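Local coordinates for protein putative acetyltransferase Sthe_0691 (Sphaerobacter thermophilus, PDB 3SHP) that probably transfers an acetyl group from acetyl-coenzyme A to a still unidentified acceptor, as a GNAT-type acetyltransferase, at residues A39-A44 with S86-M91; I78-Q83 with H117-I122; V100-A105 with A128-T133; V124-D129 with L162-V167; A145-E150 with R158-I163. All blocks are in the same frame, centred on the assembly; numbering follows the deposited sequence.

How the contacts relate
Contacts 1, 2, 4 and 5 all reach one mixed sheet, and contact 3 joins two helices that pack against it. Contacts 1 and 4, like contacts 4 and 5, have centres 8 Å apart. The first two share a charge network in which Arg88 NE meets Glu125 OE1 at 2.9 Å, and the other two use the same strand, 157-167. Contact 3 continues from contact 4 through Ala128 and Asp129. Contacts 2 and 3 lie on opposite sides of the chain's centre, 22 Å apart between their own centres. The bound meso-tartaric acid is about 8 Å from the side chain of Phe80 in contact 2 and about 10 Å from that of Ala39 in contact 1.

Contact 1 of 5, residues A39-A44 with S86-M91; sequences AARAEA and SLRFHM
The guanidinium of Arg88 carries a backbone carbonyl on one face: Ala39 O sits over its centre, 3.5 Å above the plane. Arg41 brings up a second guanidinium; the two side chains cross at about a right angle, and their planes stand 74° apart. Arg41 NH1 comes within 4.0 Å of Arg88 NE, a close pair of like charges. The carboxylate of Glu125 forms salt bridges to both arginines and probably offsets their repulsion, while Arg88 NH2 donates to Asn38 O. The Arg88 side chain reaches this place from the crowded first rotamer, with CG between the backbone N and the carbonyl carbon (chi1 77°), and a bend at chi3.

Closer to the strand the packing is small and tight. Ala39 CB touches Ser86 O at 3.3 Å, and Ala40 CB rests on Ser86 CB at 3.8 Å. Ala39 O also lies 3.3 Å from Leu87 O, two acceptors that do not bond. Where the segments part, one water gathers the polar groups: it donates to Ala40 O (2.8 Å) and to Glu43 OE2 (2.5 Å) and accepts from Ser86 OG (2.9 Å). Glu43 OE2 also pairs with Arg149 of a second subunit.

Leu87 turns to the other side of the sheet, onto helix 98-116, so 39-42 covers the face that carries Arg88. Strand 84-91 runs parallel to 121-127, a pair consistent with the central strands of a GNAT-type acetyltransferase fold.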
# COMPACT_ATOMS: atom_id res chain seq x y z
N ALA A 39 -2.32 11.52 22.95
CA ALA A 39 -0.88 11.71 23.16
C ALA A 39 -0.28 10.67 24.12
O ALA A 39 0.93 10.62 24.30
CB ALA A 39 -0.58 13.12 23.66
N ALA A 40 -1.11 9.87 24.76
CA ALA A 40 -0.61 8.68 25.48
C ALA A 40 -1.63 7.56 25.34
O ALA A 40 -2.74 7.63 25.89
CB ALA A 40 -0.30 8.98 26.95
N ARG A 41 -1.19 6.54 24.60
CA ARG A 41 -1.89 5.32 24.20
C ARG A 41 -2.67 4.50 25.24
O ARG A 41 -3.67 3.85 24.90
CB ARG A 41 -0.79 4.37 23.74
CG ARG A 41 -0.85 4.01 22.38
CD ARG A 41 0.44 3.30 22.07
NE ARG A 41 1.45 4.31 21.79
CZ ARG A 41 2.42 4.20 20.87
NH1 ARG A 41 3.28 5.21 20.73
NH2 ARG A 41 2.50 3.11 20.09
N ALA A 42 -2.12 4.41 26.45
CA ALA A 42 -2.71 3.64 27.52
C ALA A 42 -2.51 4.40 28.80
O ALA A 42 -1.65 5.29 28.87
CB ALA A 42 -2.05 2.29 27.62
N GLU A 43 -3.28 4.04 29.83
CA GLU A 43 -3.22 4.75 31.10
C GLU A 43 -3.92 3.86 32.13
O GLU A 43 -4.76 3.03 31.76
CB GLU A 43 -3.93 6.11 30.98
CG GLU A 43 -5.39 5.97 30.54
CD GLU A 43 -6.03 7.26 30.05
OE1 GLU A 43 -7.14 7.57 30.56
OE2 GLU A 43 -5.48 7.92 29.12
N ALA A 44 -3.58 3.99 33.40
CA ALA A 44 -4.36 3.30 34.44
C ALA A 44 -5.84 3.62 34.26
O ALA A 44 -6.19 4.75 33.90
CB ALA A 44 -3.92 3.72 35.84
N SER A 86 -1.54 14.34 28.91
CA SER A 86 -0.92 13.17 28.32
C SER A 86 0.10 13.65 27.29
O SER A 86 -0.15 14.63 26.58
CB SER A 86 -1.98 12.29 27.65
OG SER A 86 -2.98 11.93 28.59
N LEU A 87 1.24 12.98 27.21
CA LEU A 87 2.30 13.41 26.31
C LEU A 87 3.23 12.32 25.83
O LEU A 87 3.39 11.28 26.47
CB LEU A 87 3.15 14.51 26.94
CG LEU A 87 3.77 14.25 28.29
CD1 LEU A 87 5.14 14.89 28.33
CD2 LEU A 87 2.85 14.82 29.39
N ARG A 88 3.83 12.58 24.68
CA ARG A 88 4.80 11.69 24.08
C ARG A 88 5.81 12.56 23.34
O ARG A 88 5.54 13.72 23.03
CB ARG A 88 4.10 10.68 23.14
CG ARG A 88 3.64 11.17 21.75
CD ARG A 88 3.40 9.97 20.74
NE ARG A 88 2.38 9.04 21.24
CZ ARG A 88 1.06 9.18 21.05
NH1 ARG A 88 0.21 8.29 21.58
NH2 ARG A 88 0.59 10.20 20.33
N PHE A 89 6.97 12.00 23.07
CA PHE A 89 8.05 12.75 22.45
C PHE A 89 8.35 12.12 21.10
O PHE A 89 8.23 10.90 20.95
CB PHE A 89 9.32 12.70 23.31
CG PHE A 89 9.16 13.29 24.68
CD1 PHE A 89 9.39 14.64 24.90
CD2 PHE A 89 8.75 12.50 25.74
CE1 PHE A 89 9.24 15.20 26.16
CE2 PHE A 89 8.58 13.04 27.02
CZ PHE A 89 8.83 14.40 27.23
N HIS A 90 8.73 12.95 20.14
CA HIS A 90 9.14 12.50 18.82
C HIS A 90 10.50 13.14 18.59
O HIS A 90 10.57 14.35 18.44
CB HIS A 90 8.18 12.98 17.74
CG HIS A 90 6.78 12.47 17.89
ND1 HIS A 90 6.37 11.24 17.40
CD2 HIS A 90 5.68 13.04 18.44
CE1 HIS A 90 5.09 11.07 17.67
NE2 HIS A 90 4.64 12.15 18.29
N MSE A 91 11.58 12.36 18.59
CA MSE A 91 12.93 12.94 18.41
C MSE A 91 13.38 12.78 16.96
O MSE A 91 12.98 11.83 16.31
CB MSE A 91 13.94 12.27 19.35
CG MSE A 91 13.47 12.24 20.81
SE MSE A 91 13.07 14.01 21.53
CE MSE A 91 14.88 14.68 21.53
O HOH W 1 -3.56 9.12 28.11

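Contact 2 of 5, residues I78-Q83 with H117-I122; sequences IEFGKQ and HELLVI
Two backbone hydrogen bonds converge on a single carbonyl. Gln83 O accepts from Leu120 N at 2.8 Å, with 157° at the hydrogen, and from Val121 N at a longer 3.3 Å. Both donors lie in the carbonyl plane, so consecutive amides grip the same oxygen where the chain enters strand 121-127. The carbon just before the two amides adds to this: Leu119 CA approaches Gln83 O at 3.5 Å in a CA-H...O contact.

The aromatic interaction is an offset stack of Phe80 on His117. Their ring centroids are 4.8 Å apart and their planes tilt by 28°, while the side chains as a whole cross at about a right angle. The touch is made by the tip of the phenyl ring: Phe80 CZ lies 3.7 Å above the imidazole plane of His117, displaced toward its rim and nearest to CE1. In both residues CG stands anti to the carbonyl carbon, beside the backbone N. Trp112 of helix 98-116 meets His117 edge-to-face, giving the imidazole a second aromatic neighbour.

Apolar packing fills in between. Leu119 CD2 meets Phe80 CD2 at 4.1 Å. Leu120 runs alongside Gln83, with Leu120 CD1 3.9 Å from Gln83 CD, so the flat amide end of Gln83 lies against a leucine methyl.

Phe80 pairs by backbone with Arg58, which lines the tartrate site, and its side chain is about 8 Å from the ligand. The chemistry implies a surface turn held by main-chain bonds at Gln83, where one carbonyl serves two amides, and by side-chain packing round Phe80.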
# COMPACT_ATOMS: atom_id res chain seq x y z
N ILE A 78 1.45 17.24 23.48
CA ILE A 78 0.70 17.21 24.70
C ILE A 78 -0.80 17.27 24.41
O ILE A 78 -1.25 18.07 23.57
CB ILE A 78 1.07 18.41 25.61
CG1 ILE A 78 2.58 18.46 25.88
CG2 ILE A 78 0.29 18.32 26.92
CD1 ILE A 78 3.05 19.81 26.45
N GLU A 79 -1.58 16.46 25.13
CA GLU A 79 -3.04 16.49 25.02
C GLU A 79 -3.66 16.72 26.40
O GLU A 79 -3.47 15.90 27.31
CB GLU A 79 -3.55 15.19 24.35
CG GLU A 79 -5.05 14.99 24.41
CD GLU A 79 -5.49 13.51 24.41
OE1 GLU A 79 -4.66 12.59 24.62
OE2 GLU A 79 -6.71 13.29 24.20
N PHE A 80 -4.34 17.84 26.58
CA PHE A 80 -5.03 18.09 27.84
C PHE A 80 -6.46 17.59 27.76
O PHE A 80 -7.13 17.75 26.73
CB PHE A 80 -5.07 19.58 28.23
CG PHE A 80 -3.72 20.15 28.59
CD1 PHE A 80 -3.11 21.08 27.75
CD2 PHE A 80 -3.07 19.77 29.75
CE1 PHE A 80 -1.86 21.61 28.05
CE2 PHE A 80 -1.81 20.30 30.07
CZ PHE A 80 -1.20 21.21 29.22
N GLY A 81 -6.92 16.99 28.85
CA GLY A 81 -8.35 16.82 29.07
C GLY A 81 -8.77 17.81 30.15
O GLY A 81 -8.11 18.83 30.37
N LYS A 82 -9.84 17.52 30.87
CA LYS A 82 -10.27 18.44 31.91
C LYS A 82 -9.25 18.54 33.05
O LYS A 82 -8.85 19.64 33.41
CB LYS A 82 -11.65 18.05 32.45
CG LYS A 82 -12.24 19.04 33.43
CD LYS A 82 -13.70 18.71 33.72
CE LYS A 82 -13.89 17.28 34.30
NZ LYS A 82 -15.32 16.76 34.23
N GLN A 83 -8.84 17.41 33.59
CA GLN A 83 -7.89 17.40 34.68
C GLN A 83 -6.67 16.53 34.39
O GLN A 83 -5.99 16.10 35.33
CB GLN A 83 -8.62 16.91 35.92
CG GLN A 83 -9.33 18.06 36.65
CD GLN A 83 -10.58 17.64 37.35
OE1 GLN A 83 -11.15 16.57 37.08
NE2 GLN A 83 -11.05 18.49 38.24
N HIS A 117 -0.77 24.42 35.63
CA HIS A 117 -2.03 23.80 35.25
C HIS A 117 -2.63 23.08 36.45
O HIS A 117 -1.93 22.79 37.43
CB HIS A 117 -1.82 22.83 34.08
CG HIS A 117 -1.09 23.42 32.91
ND1 HIS A 117 -1.74 24.01 31.85
CD2 HIS A 117 0.23 23.51 32.64
CE1 HIS A 117 -0.85 24.44 30.97
NE2 HIS A 117 0.36 24.15 31.43
N GLU A 118 -3.93 22.80 36.37
CA GLU A 118 -4.63 22.15 37.48
C GLU A 118 -4.93 20.66 37.24
O GLU A 118 -6.07 20.25 37.05
CB GLU A 118 -5.87 22.95 37.87
CG GLU A 118 -5.49 24.30 38.49
CD GLU A 118 -4.68 24.17 39.79
OE1 GLU A 118 -4.72 25.12 40.59
OE2 GLU A 118 -4.02 23.11 40.02
N LEU A 119 -3.87 19.87 37.29
CA LEU A 119 -3.94 18.49 36.84
C LEU A 119 -4.01 17.53 38.00
O LEU A 119 -3.34 17.73 39.02
CB LEU A 119 -2.71 18.16 36.00
CG LEU A 119 -2.46 19.07 34.82
CD1 LEU A 119 -1.12 18.69 34.22
CD2 LEU A 119 -3.58 18.95 33.78
N LEU A 120 -4.82 16.50 37.84
CA LEU A 120 -4.84 15.40 38.79
C LEU A 120 -4.04 14.22 38.22
O LEU A 120 -3.64 13.33 38.98
CB LEU A 120 -6.30 15.01 39.14
CG LEU A 120 -7.12 16.17 39.74
CD1 LEU A 120 -8.58 15.80 40.08
CD2 LEU A 120 -6.43 16.78 40.98
N VAL A 121 -3.78 14.23 36.90
CA VAL A 121 -3.08 13.13 36.21
C VAL A 121 -2.15 13.62 35.10
O VAL A 121 -2.54 14.45 34.27
CB VAL A 121 -4.07 12.12 35.57
CG1 VAL A 121 -3.36 10.84 35.18
CG2 VAL A 121 -5.20 11.79 36.53
N ILE A 122 -0.92 13.12 35.13
CA ILE A 122 0.08 13.33 34.08
C ILE A 122 0.50 11.95 33.59
O ILE A 122 0.80 11.07 34.41
CB ILE A 122 1.33 14.08 34.62
CG1 ILE A 122 0.94 15.43 35.22
CG2 ILE A 122 2.37 14.29 33.52
CD1 ILE A 122 2.13 16.25 35.85

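Contact 3 of 5, residues V100-A105 with A128-T133; sequences VLRAEA and ADEQRT
The first turn of helix 131-139 begins here, with Glu130 in the N-cap position and at the centre of an inverse gamma turn. Arg102, from helix 98-116, is gripped in two ways, by Thr133 in the helix and by Glu130. In the plane of its guanidinium, at the edge, Arg102 NE donates to Thr133 OG1 at 3.0 Å in a nearly straight bond (167°). Over one face, the Glu130 carboxylate lies stacked, the planes only 16° apart and CD 3.4 Å above the centre. The salt bridge from Arg102 NH1 to Glu130 OE1, 3.5 Å, is therefore charge alone, for no N-H points at the oxygen. Glu130 OE2 instead accepts from Ala127 N, and OE1 pairs with Arg154 and with Lys47 of a third subunit. Asp99 ties both sides together, with a salt bridge to Arg102 NH2 and hydrogen bonds to Thr133 OG1 and Arg132 N.

Apolar contacts let the helices close up: Ala103 CB lies 3.8 Å from Arg132 CB, and Val100 CG2 runs beside Arg132 CD at 3.6 Å. The smallness of Ala103 permits a CA distance of 4.1 Å to Thr133. Arg102 also packs on Phe89 and Met91 of strand 84-91, so the contact joins the start of helix 131-139 to both helix 98-116 and the sheet.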
# COMPACT_ATOMS: atom_id res chain seq x y z
N VAL A 100 19.42 11.39 25.62
CA VAL A 100 19.92 12.44 26.55
C VAL A 100 19.07 13.71 26.41
O VAL A 100 18.72 14.35 27.40
CB VAL A 100 21.43 12.82 26.31
CG1 VAL A 100 21.92 13.87 27.33
CG2 VAL A 100 22.34 11.62 26.39
N LEU A 101 18.74 14.04 25.17
CA LEU A 101 18.00 15.26 24.88
C LEU A 101 16.51 15.09 25.21
O LEU A 101 15.90 16.01 25.76
CB LEU A 101 18.20 15.68 23.42
CG LEU A 101 19.66 15.95 22.99
CD1 LEU A 101 19.74 16.39 21.55
CD2 LEU A 101 20.27 17.01 23.81
N ARG A 102 15.93 13.95 24.87
CA ARG A 102 14.57 13.60 25.33
C ARG A 102 14.42 13.65 26.85
O ARG A 102 13.46 14.19 27.36
CB ARG A 102 14.15 12.20 24.85
CG ARG A 102 12.61 11.95 24.98
CD ARG A 102 12.20 10.56 24.49
NE ARG A 102 13.31 9.64 24.67
CZ ARG A 102 13.90 8.96 23.69
NH1 ARG A 102 13.44 9.03 22.44
NH2 ARG A 102 14.94 8.20 23.97
N ALA A 103 15.39 13.09 27.56
CA ALA A 103 15.36 13.06 29.01
C ALA A 103 15.38 14.48 29.60
O ALA A 103 14.62 14.79 30.50
CB ALA A 103 16.52 12.25 29.55
N GLU A 104 16.23 15.34 29.05
CA GLU A 104 16.30 16.74 29.49
C GLU A 104 14.96 17.42 29.22
O GLU A 104 14.45 18.13 30.07
CB GLU A 104 17.46 17.49 28.83
CG GLU A 104 17.56 18.93 29.33
CD GLU A 104 18.85 19.63 28.92
OE1 GLU A 104 19.94 19.03 29.06
OE2 GLU A 104 18.78 20.79 28.46
N ALA A 105 14.38 17.18 28.05
CA ALA A 105 13.10 17.76 27.69
C ALA A 105 12.01 17.35 28.69
O ALA A 105 11.15 18.15 29.05
CB ALA A 105 12.70 17.36 26.29
N ALA A 128 10.77 1.08 27.02
CA ALA A 128 11.52 0.45 28.10
C ALA A 128 13.02 0.54 27.92
O ALA A 128 13.72 0.38 28.89
CB ALA A 128 11.07 -1.02 28.32
N ASP A 129 13.53 0.81 26.71
CA ASP A 129 14.99 0.91 26.53
C ASP A 129 15.47 2.37 26.59
O ASP A 129 16.64 2.66 26.30
CB ASP A 129 15.43 0.27 25.19
CG ASP A 129 14.68 0.84 24.01
OD1 ASP A 129 13.81 1.69 24.25
OD2 ASP A 129 14.93 0.44 22.85
N GLU A 130 14.56 3.28 26.91
CA GLU A 130 14.95 4.69 27.00
C GLU A 130 15.45 5.07 28.39
O GLU A 130 14.79 5.79 29.14
CB GLU A 130 13.83 5.60 26.45
CG GLU A 130 13.73 5.47 24.94
CD GLU A 130 12.40 5.93 24.31
OE1 GLU A 130 12.31 5.81 23.06
OE2 GLU A 130 11.47 6.40 25.02
N GLN A 131 16.65 4.59 28.70
CA GLN A 131 17.25 4.63 30.05
C GLN A 131 17.20 5.98 30.75
O GLN A 131 16.70 6.10 31.87
CB GLN A 131 18.72 4.21 29.98
CG GLN A 131 19.04 2.95 30.71
CD GLN A 131 20.54 2.84 31.06
OE1 GLN A 131 21.42 3.21 30.26
NE2 GLN A 131 20.83 2.32 32.26
N ARG A 132 17.76 6.98 30.09
CA ARG A 132 17.83 8.31 30.64
C ARG A 132 16.45 8.92 30.79
O ARG A 132 16.16 9.55 31.80
CB ARG A 132 18.74 9.16 29.78
CG ARG A 132 20.17 8.64 29.80
CD ARG A 132 21.05 9.45 28.91
NE ARG A 132 22.31 8.76 28.63
CZ ARG A 132 23.40 8.82 29.41
NH1 ARG A 132 23.39 9.52 30.55
NH2 ARG A 132 24.50 8.16 29.05
N THR A 133 15.60 8.74 29.79
CA THR A 133 14.23 9.24 29.86
C THR A 133 13.45 8.55 31.01
O THR A 133 12.74 9.21 31.76
CB THR A 133 13.51 9.09 28.49
OG1 THR A 133 14.34 9.68 27.47
CG2 THR A 133 12.16 9.78 28.50

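Contact 4 of 5, residues V124-D129 with L162-V167; sequences VEIAAD and LIYQAV
Four backbone hydrogen bonds make the tight part, an antiparallel ladder in which Val124 faces Tyr164 and Ile126 faces Leu162 as hydrogen-bonded pairs. The straightest runs from Ile126 N to Leu162 O, 2.9 Å with 174° at the hydrogen. Val124 N meets Tyr164 O at 2.8 Å, nearly along the C=O axis. The reciprocal bond of the Ile126-Leu162 pair is less regular: Leu162 N lies 2.8 Å from Ile126 O but 36° above the carbonyl plane. The same oxygen is pressed by Leu162 CB at 3.2 Å and lies 3.1 Å from Leu162 O, two acceptors brought close together. Between these pairs Glu125 and Ile163 form a non-hydrogen-bonded pair, side by side, with Glu125 CG 3.9 Å from Ile163 CD1.

Packing loosens toward both ends. Past the ladder the contact thins to Ala128 CB on Leu162 CD1, 3.9 Å, with no backbone bond between these two residues. At the other end 165-167 runs beyond the first segment, and Ala166 and Val167 are partly exposed and make no contact with it. The segment axes already cross at 140°, well short of straight antiparallel.

The Ile126 and Tyr164 side chains cross at about a right angle, CD1 of Ile126 touching CD1 of Tyr164 at 4.0 Å. That face lies under helix 131-139, where both pack on Leu134 and Tyr164 OH bonds to Glu138. The opposite face, with Glu125 and Ile163, is covered by loop 39-42. Such an antiparallel ladder within a mixed sheet is consistent with a GNAT-type fold, and strands 84-91 and 143-151 continue the sheet on either side of the pair.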
# COMPACT_ATOMS: atom_id res chain seq x y z
N VAL A 124 2.75 9.86 30.57
CA VAL A 124 3.87 9.96 29.62
C VAL A 124 4.24 8.59 29.03
O VAL A 124 4.43 7.61 29.77
CB VAL A 124 5.13 10.55 30.31
CG1 VAL A 124 6.21 10.89 29.28
CG2 VAL A 124 4.77 11.80 31.15
N GLU A 125 4.39 8.53 27.72
CA GLU A 125 4.86 7.33 27.02
C GLU A 125 6.38 7.32 27.04
O GLU A 125 7.02 8.34 26.67
CB GLU A 125 4.41 7.34 25.56
CG GLU A 125 2.92 7.22 25.34
CD GLU A 125 2.55 6.91 23.86
OE1 GLU A 125 3.44 7.03 22.98
OE2 GLU A 125 1.37 6.56 23.59
N ILE A 126 6.97 6.19 27.48
CA ILE A 126 8.41 6.00 27.47
C ILE A 126 8.77 4.55 27.16
O ILE A 126 8.30 3.64 27.83
CB ILE A 126 9.08 6.38 28.83
CG1 ILE A 126 8.62 7.76 29.33
CG2 ILE A 126 10.62 6.35 28.69
CD1 ILE A 126 9.06 8.07 30.76
N ALA A 127 9.61 4.34 26.15
CA ALA A 127 9.94 2.98 25.76
C ALA A 127 10.87 2.38 26.81
O ALA A 127 11.67 3.10 27.39
CB ALA A 127 10.60 2.95 24.37
N ALA A 128 10.77 1.08 27.02
CA ALA A 128 11.52 0.45 28.10
C ALA A 128 13.02 0.54 27.92
O ALA A 128 13.72 0.38 28.89
CB ALA A 128 11.07 -1.02 28.32
N ASP A 129 13.53 0.81 26.71
CA ASP A 129 14.99 0.91 26.53
C ASP A 129 15.47 2.37 26.59
O ASP A 129 16.64 2.66 26.30
CB ASP A 129 15.43 0.27 25.19
CG ASP A 129 14.68 0.84 24.01
OD1 ASP A 129 13.81 1.69 24.25
OD2 ASP A 129 14.93 0.44 22.85
N LEU A 162 6.24 1.69 27.93
CA LEU A 162 5.82 1.87 29.31
C LEU A 162 5.05 3.16 29.40
O LEU A 162 5.37 4.10 28.68
CB LEU A 162 7.04 1.93 30.24
CG LEU A 162 7.98 0.71 30.20
CD1 LEU A 162 9.14 0.85 31.21
CD2 LEU A 162 7.17 -0.53 30.47
N ILE A 163 4.05 3.20 30.26
CA ILE A 163 3.31 4.43 30.54
C ILE A 163 3.57 4.84 31.98
O ILE A 163 3.23 4.10 32.92
CB ILE A 163 1.79 4.26 30.37
CG1 ILE A 163 1.45 3.59 29.04
CG2 ILE A 163 1.08 5.61 30.57
CD1 ILE A 163 1.73 4.46 27.80
N TYR A 164 4.19 6.00 32.14
CA TYR A 164 4.51 6.54 33.46
C TYR A 164 3.45 7.56 33.81
O TYR A 164 3.01 8.32 32.94
CB TYR A 164 5.91 7.19 33.45
CG TYR A 164 7.01 6.23 33.79
CD1 TYR A 164 7.34 5.18 32.94
CD2 TYR A 164 7.73 6.35 34.98
CE1 TYR A 164 8.33 4.27 33.26
CE2 TYR A 164 8.75 5.45 35.31
CZ TYR A 164 9.04 4.42 34.43
OH TYR A 164 10.04 3.52 34.72
N GLN A 165 3.07 7.59 35.08
CA GLN A 165 2.02 8.48 35.58
C GLN A 165 2.33 9.06 36.93
O GLN A 165 3.02 8.44 37.75
CB GLN A 165 0.68 7.73 35.64
CG GLN A 165 0.11 7.41 34.25
CD GLN A 165 -1.35 6.95 34.30
OE1 GLN A 165 -1.66 5.84 34.76
NE2 GLN A 165 -2.26 7.80 33.83
N ALA A 166 1.83 10.26 37.17
CA ALA A 166 1.61 10.73 38.52
C ALA A 166 0.12 11.02 38.62
O ALA A 166 -0.48 11.69 37.74
CB ALA A 166 2.43 11.96 38.82
N VAL A 167 -0.47 10.50 39.68
CA VAL A 167 -1.89 10.64 39.92
C VAL A 167 -2.10 11.20 41.34
O VAL A 167 -1.68 10.59 42.33
CB VAL A 167 -2.63 9.30 39.73
CG1 VAL A 167 -4.13 9.44 40.06
CG2 VAL A 167 -2.40 8.74 38.30

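Contact 5 of 5, residues A145-E150 with R158-I163; sequences AVRMRE and RVDLLI
A classic beta bulge interrupts the ladder: Ala145 and Val146 both face Ile163, whose carbonyl takes both of their amides. Ala145 N reaches Ile163 O at 2.8 Å, nearly along the C=O axis, whereas Val146 N is longer, 3.3 Å, and uses a lone pair in the carbonyl plane. Beyond the bulge the pairing is regular, Met148 N bonding to Leu161 O at 2.8 Å. Val146 lies alongside Ile163, and the selenium of Met148, a selenomethionine, sits beside Leu161 CD2.

Strands 143-151 and 157-167 form an antiparallel pair near the C-terminal end of the chain, consistent with a GNAT-type sheet, which here runs on into a second subunit: Arg147 joins a beta ladder with that chain, and its NH2 donates to Leu46 O there. Met148 packs on Met148 of the second subunit.

Asp160 shapes the end of the pairing. Its OD2 forms a salt bridge with Arg147 NH1 at 2.9 Å, edge-on in the guanidinium plane, while the carboxylate stands 79° to that plane. OD1 accepts Glu150 N at 3.0 Å from above the carboxylate plane, so both oxygens of one side chain hold the strand where it turns a corner. Glu150 has a left-handed backbone there, and its carbonyl turns to Arg158: NE donates to Glu150 O at 2.8 Å, at 174°, with the oxygen in the guanidinium plane. Arg158 reaches it through a bend at chi3. Water links the same two residues a second time, donating to Glu150 OE2 at 2.7 Å and accepting from Arg158 N at 3.0 Å.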
# COMPACT_ATOMS: atom_id res chain seq x y z
N ALA A 145 3.18 2.66 35.27
CA ALA A 145 1.79 2.29 35.56
C ALA A 145 1.29 1.18 34.63
O ALA A 145 0.50 0.31 35.03
CB ALA A 145 0.90 3.52 35.42
N VAL A 146 1.76 1.21 33.38
CA VAL A 146 1.27 0.32 32.34
C VAL A 146 2.45 -0.23 31.58
O VAL A 146 3.41 0.50 31.31
CB VAL A 146 0.30 1.05 31.35
CG1 VAL A 146 -0.18 0.12 30.21
CG2 VAL A 146 -0.90 1.63 32.09
N ARG A 147 2.38 -1.51 31.25
CA ARG A 147 3.35 -2.14 30.37
C ARG A 147 2.63 -2.58 29.09
O ARG A 147 1.58 -3.25 29.16
CB ARG A 147 3.96 -3.37 31.03
CG ARG A 147 5.03 -4.03 30.17
CD ARG A 147 5.52 -5.35 30.78
NE ARG A 147 6.04 -5.24 32.15
CZ ARG A 147 7.29 -4.87 32.47
NH1 ARG A 147 8.19 -4.54 31.51
NH2 ARG A 147 7.66 -4.83 33.75
N MSE A 148 3.17 -2.19 27.94
CA MSE A 148 2.67 -2.65 26.66
C MSE A 148 3.77 -3.50 26.04
O MSE A 148 4.76 -2.97 25.50
CB MSE A 148 2.33 -1.45 25.78
CG MSE A 148 1.22 -0.54 26.38
SE MSE A 148 0.64 0.84 25.14
CE MSE A 148 -0.02 -0.30 23.68
N ARG A 149 3.63 -4.81 26.14
CA ARG A 149 4.73 -5.72 25.77
C ARG A 149 5.06 -5.69 24.29
O ARG A 149 4.19 -5.88 23.45
CB ARG A 149 4.53 -7.16 26.27
CG ARG A 149 4.66 -7.26 27.80
CD ARG A 149 4.49 -8.69 28.34
NE ARG A 149 3.12 -9.19 28.20
CZ ARG A 149 2.75 -10.13 27.33
NH1 ARG A 149 3.65 -10.69 26.54
NH2 ARG A 149 1.48 -10.51 27.25
N GLU A 150 6.32 -5.42 24.01
CA GLU A 150 6.85 -5.50 22.66
C GLU A 150 6.11 -4.64 21.70
O GLU A 150 5.95 -4.97 20.54
CB GLU A 150 6.84 -6.95 22.20
CG GLU A 150 7.80 -7.74 23.04
CD GLU A 150 8.23 -8.92 22.33
OE1 GLU A 150 7.35 -9.72 21.96
OE2 GLU A 150 9.44 -9.04 22.10
N ARG A 158 12.01 -6.13 19.59
CA ARG A 158 10.98 -5.18 20.00
C ARG A 158 11.13 -4.94 21.48
O ARG A 158 11.64 -5.80 22.18
CB ARG A 158 9.59 -5.73 19.69
CG ARG A 158 9.40 -6.09 18.21
CD ARG A 158 7.96 -6.45 17.89
NE ARG A 158 7.04 -5.31 18.02
CZ ARG A 158 6.77 -4.45 17.05
NH1 ARG A 158 7.37 -4.58 15.85
NH2 ARG A 158 5.90 -3.46 17.27
N VAL A 159 10.73 -3.76 21.94
CA VAL A 159 10.76 -3.44 23.36
C VAL A 159 9.40 -2.94 23.83
O VAL A 159 8.57 -2.50 23.03
CB VAL A 159 11.86 -2.42 23.71
CG1 VAL A 159 13.24 -2.89 23.18
CG2 VAL A 159 11.49 -1.05 23.19
N ASP A 160 9.18 -3.01 25.14
CA ASP A 160 7.91 -2.61 25.70
C ASP A 160 7.75 -1.11 25.61
O ASP A 160 8.72 -0.36 25.74
CB ASP A 160 7.79 -3.01 27.18
CG ASP A 160 7.97 -4.49 27.41
OD1 ASP A 160 7.96 -5.30 26.46
OD2 ASP A 160 8.12 -4.85 28.59
N LEU A 161 6.53 -0.67 25.41
CA LEU A 161 6.20 0.72 25.71
C LEU A 161 5.69 0.77 27.15
O LEU A 161 4.80 -0.01 27.53
CB LEU A 161 5.11 1.24 24.78
CG LEU A 161 4.80 2.73 24.99
CD1 LEU A 161 6.08 3.57 24.75
CD2 LEU A 161 3.60 3.23 24.13
N LEU A 162 6.24 1.69 27.93
CA LEU A 162 5.82 1.87 29.31
C LEU A 162 5.05 3.16 29.40
O LEU A 162 5.37 4.10 28.68
CB LEU A 162 7.04 1.93 30.24
CG LEU A 162 7.98 0.71 30.20
CD1 LEU A 162 9.14 0.85 31.21
CD2 LEU A 162 7.17 -0.53 30.47
N ILE A 163 4.05 3.20 30.26
CA ILE A 163 3.31 4.43 30.54
C ILE A 163 3.57 4.84 31.98
O ILE A 163 3.23 4.10 32.92
CB ILE A 163 1.79 4.26 30.37
CG1 ILE A 163 1.45 3.59 29.04
CG2 ILE A 163 1.08 5.61 30.57
CD1 ILE A 163 1.73 4.46 27.80
O HOH W 2 11.76 -8.87 20.80